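Local coordinates for polymerase nucleotidyl transferase domain-containing protein (Archaeoglobus fulgidus, PDB 1YLQ) that probably transfers nucleotidyl groups, as a small member of the nucleotidyltransferase family, at residues K8-K13 and T61-D66; L54-K59 and F71-K76. All coordinates share one frame; numbering follows the deposited sequence.

Contact 1 (K8-K13 and T61-D66); sequences KEITKK and TKKFFD
Ile10 overlaps Lys63 and Phe64 with a single atom, its terminal methyl CD1. That methyl lies 3.4 Å from Lys63 CG, a close carbon-carbon approach. It also reaches the ring of Phe64, with Ile10 CD1 3.7 Å from Phe64 CE2 and 4.0 Å from Phe64 CZ. The approach to the ring is oblique. Ile10 and Phe64 reach toward each other from opposite directions, whereas Lys63 runs at a slant to Ile10. The extended second torsion of Ile10 (chi2 155°) carries CD1 outward to the second helix. Lys63 takes part through the aliphatic root of its chain. A bend at chi2 (58°) leads the rest of the chain away. The same CG of Lys63 lies 3.6 Å above the plane of the Phe64 ring, offset toward its rim, so it touches both Ile10 and Phe64. No hydrogen bond crosses between the segments, and the contact is small and apolar. Phe64 follows directly on the end of helix 50-63, and its buried ring also packs on His3, Glu6 and Ile7. Ile10 further touches Ile60. The contact thus joins helix 3-14 to the C-terminal end of helix 50-63, and Lys8 and Thr11 of helix 3-14 also touch Ile20 of strand 19-23.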
ATOM      1  N   LYS A   8      -2.877  -5.539 -11.686  1.00 28.57           N
ATOM      2  CA  LYS A   8      -4.094  -5.791 -12.478  1.00 29.07           C
ATOM      3  C   LYS A   8      -3.606  -6.303 -13.838  1.00 28.92           C
ATOM      4  O   LYS A   8      -4.183  -7.233 -14.410  1.00 27.43           O
ATOM      5  CB  LYS A   8      -4.957  -4.515 -12.597  1.00 31.45           C
ATOM      6  CG  LYS A   8      -6.428  -4.657 -13.206  1.00 32.79           C
ATOM      7  CD  LYS A   8      -7.513  -4.876 -12.090  1.00 39.24           C
ATOM      8  CE  LYS A   8      -8.953  -5.263 -12.616  1.00 38.86           C
ATOM      9  NZ  LYS A   8      -9.492  -6.631 -12.173  1.00 46.22           N
ATOM     10  N   GLU A   9      -2.519  -5.728 -14.359  1.00 28.93           N
ATOM     11  CA  GLU A   9      -2.078  -6.125 -15.706  1.00 30.33           C
ATOM     12  C   GLU A   9      -1.546  -7.545 -15.828  1.00 29.72           C
ATOM     13  O   GLU A   9      -1.988  -8.278 -16.706  1.00 28.50           O
ATOM     14  CB  GLU A   9      -1.166  -5.092 -16.338  1.00 30.52           C
ATOM     15  CG  GLU A   9      -2.003  -3.895 -16.808  1.00 37.03           C
ATOM     16  CD  GLU A   9      -3.377  -4.307 -17.417  1.00 43.62           C
ATOM     17  OE1 GLU A   9      -3.450  -4.667 -18.629  1.00 47.64           O
ATOM     18  OE2 GLU A   9      -4.396  -4.268 -16.687  1.00 45.59           O
ATOM     19  N   ILE A  10      -0.641  -7.926 -14.932  1.00 28.96           N
ATOM     20  CA  ILE A  10      -0.144  -9.296 -14.814  1.00 30.03           C
ATOM     21  C   ILE A  10      -1.317 -10.267 -14.620  1.00 29.69           C
ATOM     22  O   ILE A  10      -1.362 -11.328 -15.232  1.00 29.60           O
ATOM     23  CB  ILE A  10       0.853  -9.404 -13.616  1.00 30.59           C
ATOM     24  CG1 ILE A  10       2.126  -8.612 -13.942  1.00 33.11           C
ATOM     25  CG2 ILE A  10       1.131 -10.898 -13.217  1.00 32.76           C
ATOM     26  CD1 ILE A  10       2.903  -8.118 -12.716  1.00 38.89           C
ATOM     27  N   THR A  11      -2.268  -9.895 -13.771  1.00 28.81           N
ATOM     28  CA  THR A  11      -3.340 -10.810 -13.383  1.00 28.98           C
ATOM     29  C   THR A  11      -4.205 -11.073 -14.625  1.00 30.31           C
ATOM     30  O   THR A  11      -4.424 -12.234 -15.030  1.00 30.48           O
ATOM     31  CB  THR A  11      -4.211 -10.202 -12.255  1.00 28.21           C
ATOM     32  OG1 THR A  11      -3.428 -10.081 -11.069  1.00 27.86           O
ATOM     33  CG2 THR A  11      -5.507 -11.041 -11.983  1.00 30.24           C
ATOM     34  N   LYS A  12      -4.646  -9.992 -15.249  1.00 30.94           N
ATOM     35  CA  LYS A  12      -5.584 -10.112 -16.355  1.00 32.04           C
ATOM     36  C   LYS A  12      -4.953 -10.741 -17.624  1.00 31.55           C
ATOM     37  O   LYS A  12      -5.671 -11.308 -18.461  1.00 29.88           O
ATOM     38  CB  LYS A  12      -6.206  -8.753 -16.663  1.00 33.04           C
ATOM     39  CG  LYS A  12      -7.319  -8.285 -15.696  1.00 36.78           C
ATOM     40  CD  LYS A  12      -8.049  -9.435 -14.960  1.00 43.03           C
ATOM     41  CE  LYS A  12      -9.571  -9.223 -14.973  1.00 46.07           C
ATOM     42  NZ  LYS A  12      -9.946  -7.880 -15.486  1.00 48.95           N
ATOM     43  N   LYS A  13      -3.619 -10.669 -17.732  1.00 30.96           N
ATOM     44  CA  LYS A  13      -2.876 -11.340 -18.809  1.00 31.13           C
ATOM     45  C   LYS A  13      -2.939 -12.867 -18.692  1.00 30.78           C
ATOM     46  O   LYS A  13      -3.005 -13.592 -19.695  1.00 30.33           O
ATOM     47  CB  LYS A  13      -1.422 -10.898 -18.804  1.00 31.58           C
ATOM     48  CG  LYS A  13      -0.702 -11.335 -20.041  1.00 34.10           C
ATOM     49  CD  LYS A  13       0.786 -11.016 -20.064  1.00 35.92           C
ATOM     50  CE  LYS A  13       1.372 -11.800 -21.257  1.00 36.95           C
ATOM     51  NZ  LYS A  13       2.859 -11.775 -21.288  1.00 39.18           N
ATOM     52  N   THR A  61       4.503 -13.060  -7.085  1.00 36.77           N
ATOM     53  CA  THR A  61       5.425 -12.766  -5.956  1.00 38.40           C
ATOM     54  C   THR A  61       6.869 -12.461  -6.373  1.00 38.32           C
ATOM     55  O   THR A  61       7.542 -11.639  -5.726  1.00 38.51           O
ATOM     56  CB  THR A  61       5.470 -13.870  -4.859  1.00 38.91           C
ATOM     57  OG1 THR A  61       5.731 -15.146  -5.454  1.00 37.36           O
ATOM     58  CG2 THR A  61       4.135 -13.902  -4.057  1.00 41.51           C
ATOM     59  N   LYS A  62       7.344 -13.117  -7.432  1.00 37.74           N
ATOM     60  CA  LYS A  62       8.658 -12.799  -8.005  1.00 37.63           C
ATOM     61  C   LYS A  62       8.671 -11.353  -8.536  1.00 37.33           C
ATOM     62  O   LYS A  62       9.638 -10.636  -8.372  1.00 36.38           O
ATOM     63  CB  LYS A  62       9.031 -13.801  -9.103  1.00 37.38           C
ATOM     64  CG  LYS A  62      10.154 -13.369 -10.026  1.00 39.55           C
ATOM     65  CD  LYS A  62      10.225 -14.245 -11.269  1.00 42.47           C
ATOM     66  CE  LYS A  62      11.134 -13.635 -12.326  1.00 45.08           C
ATOM     67  NZ  LYS A  62      11.249 -14.506 -13.539  1.00 46.01           N
ATOM     68  N   LYS A  63       7.581 -10.939  -9.171  1.00 37.41           N
ATOM     69  CA  LYS A  63       7.453  -9.569  -9.653  1.00 37.94           C
ATOM     70  C   LYS A  63       7.457  -8.567  -8.484  1.00 38.52           C
ATOM     71  O   LYS A  63       8.062  -7.495  -8.562  1.00 36.32           O
ATOM     72  CB  LYS A  63       6.170  -9.441 -10.505  1.00 37.87           C
ATOM     73  CG  LYS A  63       5.942  -8.055 -11.121  1.00 39.54           C
ATOM     74  CD  LYS A  63       7.097  -7.592 -12.009  1.00 41.89           C
ATOM     75  CE  LYS A  63       7.033  -6.073 -12.258  1.00 42.33           C
ATOM     76  NZ  LYS A  63       8.377  -5.500 -12.427  1.00 43.13           N
ATOM     77  N   PHE A  64       6.789  -8.935  -7.395  1.00 39.38           N
ATOM     78  CA  PHE A  64       6.599  -8.031  -6.249  1.00 41.62           C
ATOM     79  C   PHE A  64       7.369  -8.479  -4.989  1.00 43.16           C
ATOM     80  O   PHE A  64       6.851  -8.504  -3.878  1.00 44.78           O
ATOM     81  CB  PHE A  64       5.100  -7.810  -6.014  1.00 41.22           C
ATOM     82  CG  PHE A  64       4.435  -7.170  -7.164  1.00 39.88           C
ATOM     83  CD1 PHE A  64       4.616  -5.805  -7.415  1.00 40.83           C
ATOM     84  CD2 PHE A  64       3.680  -7.921  -8.028  1.00 36.25           C
ATOM     85  CE1 PHE A  64       4.008  -5.212  -8.515  1.00 41.13           C
ATOM     86  CE2 PHE A  64       3.075  -7.364  -9.129  1.00 39.47           C
ATOM     87  CZ  PHE A  64       3.232  -5.997  -9.384  1.00 41.52           C
ATOM     88  N   PHE A  65       8.625  -8.831  -5.206  1.00 44.09           N
ATOM     89  CA  PHE A  65       9.521  -9.304  -4.172  1.00 45.77           C
ATOM     90  C   PHE A  65       9.590  -8.279  -3.028  1.00 45.48           C
ATOM     91  O   PHE A  65       9.718  -7.073  -3.276  1.00 45.77           O
ATOM     92  CB  PHE A  65      10.904  -9.513  -4.823  1.00 46.21           C
ATOM     93  CG  PHE A  65      11.983  -9.997  -3.875  1.00 48.95           C
ATOM     94  CD1 PHE A  65      11.823 -11.183  -3.140  1.00 51.17           C
ATOM     95  CD2 PHE A  65      13.181  -9.292  -3.759  1.00 49.31           C
ATOM     96  CE1 PHE A  65      12.840 -11.639  -2.270  1.00 51.31           C
ATOM     97  CE2 PHE A  65      14.199  -9.737  -2.903  1.00 50.52           C
ATOM     98  CZ  PHE A  65      14.028 -10.914  -2.160  1.00 49.91           C
ATOM     99  N   ASP A  66       9.463  -8.759  -1.788  1.00 45.19           N
ATOM    100  CA  ASP A  66       9.760  -7.939  -0.600  1.00 45.06           C
ATOM    101  C   ASP A  66       9.009  -6.593  -0.646  1.00 43.78           C
ATOM    102  O   ASP A  66       9.574  -5.530  -0.386  1.00 44.15           O
ATOM    103  CB  ASP A  66      11.285  -7.744  -0.483  1.00 45.31           C
ATOM    104  CG  ASP A  66      11.702  -6.934   0.746  1.00 47.43           C
ATOM    105  OD1 ASP A  66      11.431  -7.370   1.886  1.00 49.19           O
ATOM    106  OD2 ASP A  66      12.319  -5.858   0.567  1.00 48.63           O
TER

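Contact 2 (L54-K59 and F71-K76); sequences LEFFGK and FHILTK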
ATOM      1  N   LEU A  54      -0.309 -22.309  -8.370  1.00 29.52           N
ATOM      2  CA  LEU A  54       1.136 -22.287  -8.038  1.00 28.94           C
ATOM      3  C   LEU A  54       1.932 -21.427  -9.044  1.00 29.54           C
ATOM      4  O   LEU A  54       2.783 -20.611  -8.665  1.00 30.38           O
ATOM      5  CB  LEU A  54       1.700 -23.735  -7.958  1.00 28.67           C
ATOM      6  CG  LEU A  54       3.230 -23.849  -7.851  1.00 30.29           C
ATOM      7  CD1 LEU A  54       3.727 -23.221  -6.555  1.00 30.55           C
ATOM      8  CD2 LEU A  54       3.756 -25.290  -7.983  1.00 29.61           C
ATOM      9  N   GLU A  55       1.674 -21.670 -10.324  1.00 30.36           N
ATOM     10  CA  GLU A  55       2.224 -20.928 -11.466  1.00 31.79           C
ATOM     11  C   GLU A  55       1.997 -19.412 -11.281  1.00 31.47           C
ATOM     12  O   GLU A  55       2.916 -18.597 -11.401  1.00 30.46           O
ATOM     13  CB  GLU A  55       1.427 -21.427 -12.691  1.00 32.75           C
ATOM     14  CG  GLU A  55       1.646 -20.778 -14.024  1.00 38.14           C
ATOM     15  CD  GLU A  55       1.012 -19.401 -14.191  1.00 38.30           C
ATOM     16  OE1 GLU A  55      -0.237 -19.233 -14.176  1.00 35.99           O
ATOM     17  OE2 GLU A  55       1.817 -18.480 -14.392  1.00 40.87           O
ATOM     18  N   PHE A  56       0.745 -19.044 -11.004  1.00 31.44           N
ATOM     19  CA  PHE A  56       0.381 -17.633 -10.926  1.00 31.33           C
ATOM     20  C   PHE A  56       1.029 -16.998  -9.693  1.00 31.19           C
ATOM     21  O   PHE A  56       1.614 -15.880  -9.736  1.00 31.16           O
ATOM     22  CB  PHE A  56      -1.127 -17.453 -10.897  1.00 31.82           C
ATOM     23  CG  PHE A  56      -1.537 -15.990 -10.889  1.00 33.71           C
ATOM     24  CD1 PHE A  56      -1.521 -15.242 -12.071  1.00 36.00           C
ATOM     25  CD2 PHE A  56      -1.877 -15.377  -9.714  1.00 31.87           C
ATOM     26  CE1 PHE A  56      -1.843 -13.880 -12.066  1.00 34.84           C
ATOM     27  CE2 PHE A  56      -2.204 -14.036  -9.677  1.00 32.96           C
ATOM     28  CZ  PHE A  56      -2.210 -13.288 -10.873  1.00 33.08           C
ATOM     29  N   PHE A  57       0.916 -17.705  -8.583  1.00 30.16           N
ATOM     30  CA  PHE A  57       1.531 -17.216  -7.349  1.00 30.76           C
ATOM     31  C   PHE A  57       3.031 -16.982  -7.495  1.00 29.70           C
ATOM     32  O   PHE A  57       3.538 -15.950  -7.014  1.00 29.47           O
ATOM     33  CB  PHE A  57       1.214 -18.100  -6.139  1.00 30.74           C
ATOM     34  CG  PHE A  57       1.824 -17.620  -4.852  1.00 32.57           C
ATOM     35  CD1 PHE A  57       1.112 -16.722  -4.017  1.00 35.21           C
ATOM     36  CD2 PHE A  57       3.029 -18.131  -4.399  1.00 32.24           C
ATOM     37  CE1 PHE A  57       1.638 -16.327  -2.770  1.00 33.71           C
ATOM     38  CE2 PHE A  57       3.580 -17.705  -3.154  1.00 35.31           C
ATOM     39  CZ  PHE A  57       2.891 -16.813  -2.350  1.00 34.10           C
ATOM     40  N   GLY A  58       3.740 -17.909  -8.145  1.00 30.16           N
ATOM     41  CA  GLY A  58       5.166 -17.767  -8.344  1.00 30.29           C
ATOM     42  C   GLY A  58       5.482 -16.524  -9.181  1.00 31.34           C
ATOM     43  O   GLY A  58       6.371 -15.733  -8.844  1.00 30.19           O
ATOM     44  N   LYS A  59       4.737 -16.364 -10.272  1.00 31.58           N
ATOM     45  CA  LYS A  59       4.842 -15.181 -11.156  1.00 33.70           C
ATOM     46  C   LYS A  59       4.641 -13.853 -10.397  1.00 33.57           C
ATOM     47  O   LYS A  59       5.468 -12.933 -10.493  1.00 33.14           O
ATOM     48  CB  LYS A  59       3.769 -15.254 -12.248  1.00 33.07           C
ATOM     49  CG  LYS A  59       4.287 -14.965 -13.645  1.00 39.19           C
ATOM     50  CD  LYS A  59       3.191 -14.425 -14.539  1.00 42.30           C
ATOM     51  CE  LYS A  59       2.081 -15.426 -14.781  1.00 40.83           C
ATOM     52  NZ  LYS A  59       2.278 -16.256 -16.041  1.00 46.00           N
ATOM     53  N   PHE A  71      -0.317 -11.520  -1.149  1.00 26.04           N
ATOM     54  CA  PHE A  71      -1.206 -11.999  -2.205  1.00 24.87           C
ATOM     55  C   PHE A  71      -1.916 -13.257  -1.697  1.00 24.60           C
ATOM     56  O   PHE A  71      -1.273 -14.047  -1.017  1.00 24.72           O
ATOM     57  CB  PHE A  71      -0.365 -12.347  -3.470  1.00 23.67           C
ATOM     58  CG  PHE A  71       0.225 -11.130  -4.136  1.00 24.89           C
ATOM     59  CD1 PHE A  71      -0.566 -10.316  -4.957  1.00 23.98           C
ATOM     60  CD2 PHE A  71       1.562 -10.784  -3.908  1.00 23.28           C
ATOM     61  CE1 PHE A  71      -0.026  -9.131  -5.576  1.00 18.17           C
ATOM     62  CE2 PHE A  71       2.120  -9.599  -4.507  1.00 24.03           C
ATOM     63  CZ  PHE A  71       1.318  -8.804  -5.345  1.00 23.15           C
ATOM     64  N   HIS A  72      -3.194 -13.431  -2.044  1.00 22.88           N
ATOM     65  CA  HIS A  72      -3.995 -14.591  -1.688  1.00 23.06           C
ATOM     66  C   HIS A  72      -4.654 -14.977  -2.995  1.00 24.03           C
ATOM     67  O   HIS A  72      -5.395 -14.186  -3.577  1.00 25.25           O
ATOM     68  CB  HIS A  72      -5.039 -14.226  -0.613  1.00 21.73           C
ATOM     69  CG  HIS A  72      -4.398 -13.707   0.644  1.00 25.29           C
ATOM     70  ND1 HIS A  72      -4.237 -12.364   0.910  1.00 28.72           N
ATOM     71  CD2 HIS A  72      -3.825 -14.363   1.670  1.00 22.15           C
ATOM     72  CE1 HIS A  72      -3.648 -12.217   2.080  1.00 26.71           C
ATOM     73  NE2 HIS A  72      -3.349 -13.417   2.540  1.00 29.30           N
ATOM     74  N   ILE A  73      -4.314 -16.155  -3.483  1.00 23.49           N
ATOM     75  CA  ILE A  73      -4.747 -16.623  -4.809  1.00 21.69           C
ATOM     76  C   ILE A  73      -5.829 -17.593  -4.494  1.00 23.16           C
ATOM     77  O   ILE A  73      -5.574 -18.646  -3.890  1.00 24.09           O
ATOM     78  CB  ILE A  73      -3.549 -17.314  -5.520  1.00 21.63           C
ATOM     79  CG1 ILE A  73      -2.289 -16.366  -5.512  1.00 20.43           C
ATOM     80  CG2 ILE A  73      -3.956 -17.808  -6.944  1.00 20.53           C
ATOM     81  CD1 ILE A  73      -2.645 -14.813  -6.007  1.00 17.93           C
ATOM     82  N   LEU A  74      -7.070 -17.247  -4.844  1.00 22.16           N
ATOM     83  CA  LEU A  74      -8.211 -17.959  -4.288  1.00 22.25           C
ATOM     84  C   LEU A  74      -9.256 -18.372  -5.342  1.00 22.75           C
ATOM     85  O   LEU A  74      -9.496 -17.627  -6.255  1.00 21.95           O
ATOM     86  CB  LEU A  74      -8.907 -17.017  -3.300  1.00 22.11           C
ATOM     87  CG  LEU A  74      -8.097 -16.470  -2.162  1.00 20.77           C
ATOM     88  CD1 LEU A  74      -8.960 -15.460  -1.342  1.00 21.85           C
ATOM     89  CD2 LEU A  74      -7.621 -17.659  -1.296  1.00 21.41           C
ATOM     90  N   THR A  75      -9.916 -19.518  -5.135  1.00 22.76           N
ATOM     91  CA  THR A  75     -11.108 -19.847  -5.864  1.00 23.96           C
ATOM     92  C   THR A  75     -12.246 -18.957  -5.294  1.00 25.29           C
ATOM     93  O   THR A  75     -12.081 -18.341  -4.216  1.00 25.12           O
ATOM     94  CB  THR A  75     -11.490 -21.345  -5.646  1.00 23.61           C
ATOM     95  OG1 THR A  75     -11.749 -21.555  -4.260  1.00 22.54           O
ATOM     96  CG2 THR A  75     -10.312 -22.282  -6.004  1.00 21.26           C
ATOM     97  N   LYS A  76     -13.416 -18.991  -5.944  1.00 24.19           N
ATOM     98  CA  LYS A  76     -14.584 -18.261  -5.412  1.00 25.08           C
ATOM     99  C   LYS A  76     -15.031 -18.743  -4.008  1.00 24.82           C
ATOM    100  O   LYS A  76     -15.305 -17.930  -3.148  1.00 25.46           O
ATOM    101  CB  LYS A  76     -15.762 -18.279  -6.392  1.00 24.45           C
ATOM    102  CG  LYS A  76     -15.498 -17.280  -7.584  1.00 23.66           C
ATOM    103  CD  LYS A  76     -16.611 -17.351  -8.621  1.00 23.41           C
ATOM    104  CE  LYS A  76     -16.559 -16.101  -9.624  1.00 20.00           C
ATOM    105  NZ  LYS A  76     -17.852 -16.157 -10.460  1.00 16.61           N
TER
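Phe56 points toward the strand and meets Ile73. The edge of its ring faces the terminal methyl, with Phe56 CE2 3.8 Å from Ile73 CD1. The methyl lies in the plane of the ring. Phe57 comes next and brings a second ring to Ile73. Its CG is anti to the backbone N (chi1 -180°), which brings the ring edge to the strand, with Phe57 CD1 3.7 Å from Ile73 CG1. Further along that edge, Phe57 CE1 lies 4.1 Å from the carbonyl oxygen Phe71 O. Helix 50-63 is the crossover of a beta-alpha-beta unit that links the parallel strands 38-43 and 69-74. The axes of the short segments 54-59 and 71-74 pass 9.4 Å apart and run nearly antiparallel, at 162°. Ile73 points from the strand to the helix and is shared by the two aromatic rings. Phe71 starts toward the helix, but its ring leads away to pack on Ile7, Val40, Ile42 and Ile60. One turn along the helix from Glu55, Lys59 forms a salt bridge with it, with Lys59 NZ 2.8 Å from Glu55 OE2. NZ meets the syn side of the carboxylate, 25° out of its plane.

How the contacts relate
Both contacts use helix 50-63. Contact 2 sets its middle against edge strand 69-74, and contact 1 sets its C-terminal end against helix 3-14. Their centres are about 10 Å apart, and the segments alternate along the chain. Aromatic rings connect them. Phe56 of contact 2 reaches helix 3-14, with Thr11 OG1 3.4 Å from Phe56 CZ. Phe71 of contact 2 meets contact 1 through Phe71 CZ, 3.7 Å from Phe64 CD2. Its ring also packs on Thr61, with Phe71 CD2 4.0 Å from Thr61 CG2. Phe56, Phe64 and Phe71 thus join the helix-helix contact to the helix-strand contact.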